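Short-chain type dehydrogenase/reductase (Mycobacterium ulcerans, PDB 3SVT) probably acts as an NAD-dependent oxidoreductase of the short-chain dehydrogenase/reductase family, perhaps in the breakdown of aromatic hydrocarbons. Local coordinates at residues B[35-40]-B[62-67]. Residues are numbered along the deposited sequence; the frame is centred on the assembly and turned at random.
Sequences GASVMI and GGAIRY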
loop_
_atom_site.group_PDB
_atom_site.type_symbol
_atom_site.label_atom_id
_atom_site.label_comp_id
_atom_site.label_asym_id
_atom_site.label_seq_id
_atom_site.Cartn_x
_atom_site.Cartn_y
_atom_site.Cartn_z
ATOM N N GLY B 35 16.804 31.742 6.776
ATOM C CA GLY B 35 17.257 32.725 5.788
ATOM C C GLY B 35 16.472 32.766 4.479
ATOM O O GLY B 35 16.897 33.426 3.515
ATOM N N ALA B 36 15.333 32.083 4.444
ATOM C CA ALA B 36 14.464 32.078 3.260
ATOM C C ALA B 36 13.508 33.281 3.209
ATOM O O ALA B 36 13.190 33.901 4.241
ATOM C CB ALA B 36 13.643 30.781 3.189
ATOM N N SER B 37 13.056 33.579 1.982
ATOM C CA SER B 37 11.899 34.440 1.741
ATOM C C SER B 37 10.635 33.596 1.631
ATOM O O SER B 37 10.557 32.649 0.843
ATOM C CB SER B 37 12.091 35.249 0.459
ATOM O OG SER B 37 13.104 36.212 0.652
ATOM N N VAL B 38 9.643 33.943 2.438
ATOM C CA VAL B 38 8.400 33.233 2.457
ATOM C C VAL B 38 7.233 34.202 2.205
ATOM O O VAL B 38 7.215 35.307 2.747
ATOM C CB VAL B 38 8.192 32.547 3.803
ATOM C CG1 VAL B 38 6.862 31.756 3.797
ATOM C CG2 VAL B 38 9.377 31.620 4.117
ATOM N N MET B 39 6.282 33.774 1.379
ATOM C CA MET B 39 4.947 34.350 1.344
ATOM C C MET B 39 3.981 33.337 1.958
ATOM O O MET B 39 3.895 32.175 1.497
ATOM C CB MET B 39 4.501 34.670 -0.084
ATOM C CG MET B 39 3.225 35.509 -0.132
ATOM S SD MET B 39 2.604 35.822 -1.799
ATOM C CE MET B 39 3.685 37.177 -2.275
ATOM N N ILE B 40 3.295 33.765 3.009
ATOM C CA ILE B 40 2.200 33.004 3.601
ATOM C C ILE B 40 0.856 33.492 3.054
ATOM O O ILE B 40 0.595 34.689 3.000
ATOM C CB ILE B 40 2.158 33.075 5.138
ATOM C CG1 ILE B 40 2.163 34.537 5.652
ATOM C CG2 ILE B 40 3.331 32.283 5.727
ATOM C CD1 ILE B 40 1.992 34.655 7.177
ATOM N N GLY B 62 18.798 37.021 7.516
ATOM C CA GLY B 62 18.536 37.298 6.098
ATOM C C GLY B 62 17.140 36.942 5.621
ATOM O O GLY B 62 16.830 37.111 4.439
ATOM N N GLY B 63 16.304 36.446 6.532
ATOM C CA GLY B 63 14.955 36.003 6.189
ATOM C C GLY B 63 14.037 37.159 5.800
ATOM O O GLY B 63 14.305 38.314 6.126
ATOM N N ALA B 64 12.972 36.845 5.070
ATOM C CA ALA B 64 11.979 37.837 4.643
ATOM C C ALA B 64 10.607 37.187 4.681
ATOM O O ALA B 64 10.485 35.978 4.444
ATOM C CB ALA B 64 12.287 38.332 3.239
ATOM N N ILE B 65 9.579 37.976 4.981
ATOM C CA ILE B 65 8.228 37.452 5.107
ATOM C C ILE B 65 7.220 38.449 4.550
ATOM O O ILE B 65 7.355 39.665 4.768
ATOM C CB ILE B 65 7.894 37.117 6.577
ATOM C CG1 ILE B 65 6.492 36.517 6.718
ATOM C CG2 ILE B 65 7.982 38.371 7.457
ATOM C CD1 ILE B 65 6.234 35.248 5.923
ATOM N N ARG B 66 6.224 37.906 3.839
ATOM C CA ARG B 66 5.135 38.649 3.200
ATOM C C ARG B 66 3.840 37.867 3.354
ATOM O O ARG B 66 3.871 36.660 3.594
ATOM C CB ARG B 66 5.365 38.779 1.699
ATOM C CG ARG B 66 6.475 39.672 1.293
ATOM C CD ARG B 66 6.629 39.712 -0.240
ATOM N NE ARG B 66 5.439 40.215 -0.930
ATOM C CZ ARG B 66 5.403 40.602 -2.202
ATOM N NH1 ARG B 66 6.497 40.563 -2.960
ATOM N NH2 ARG B 66 4.262 41.040 -2.721
ATOM N N TYR B 67 2.708 38.535 3.161
ATOM C CA TYR B 67 1.416 37.845 3.103
ATOM C C TYR B 67 0.511 38.357 1.974
ATOM O O TYR B 67 0.651 39.484 1.526
ATOM C CB TYR B 67 0.699 37.919 4.436
ATOM C CG TYR B 67 -0.005 39.231 4.699
ATOM C CD1 TYR B 67 -1.401 39.336 4.596
ATOM C CD2 TYR B 67 0.708 40.365 5.057
ATOM C CE1 TYR B 67 -2.054 40.528 4.855
ATOM C CE2 TYR B 67 0.060 41.562 5.310
ATOM C CZ TYR B 67 -1.314 41.635 5.201
ATOM O OH TYR B 67 -1.947 42.824 5.449
#
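Strands 37-42 and 64-69 pair in parallel as the two strands of a beta-alpha-beta unit of the Rossmann fold, joined through helix 45-57, with Val38 beside Ile65 and Met39 beside Arg66. Within 35-40 and 62-67, four backbone bonds link the strands: Ala64 N to Ala36 O, Val38 N to Ala64 O (3.0 Å), Arg66 N to Val38 O, and Ile40 N to Arg66 O. On one face, CG1 of Ile65 stands anti to its backbone N, and chi2 of 58° then turns CD1 across to Val38, 3.3 Å from Val38 O and 4.0 Å from Val38 CB. Ile40 CG1 packs 3.9 Å from Tyr67 CB, while the phenol ring turns off from strand 37-42. On the other face, Ser37 OG lies 3.4 Å from Ala64 CB. Met39, bent at chi3 (-80°), sets CE over one face of the Arg66 guanidinium, offset toward the rim. This methyl is 3.8 Å from Arg66 NE. Trp88 makes a cation-pi contact with the same arginine. Helix 75-89 packs on this Ser37-Met39 face, helices 22-33 and 45-57 meet the Val38-Ile40 face, and strand 13-17 continues the sheet beyond strand 37-42.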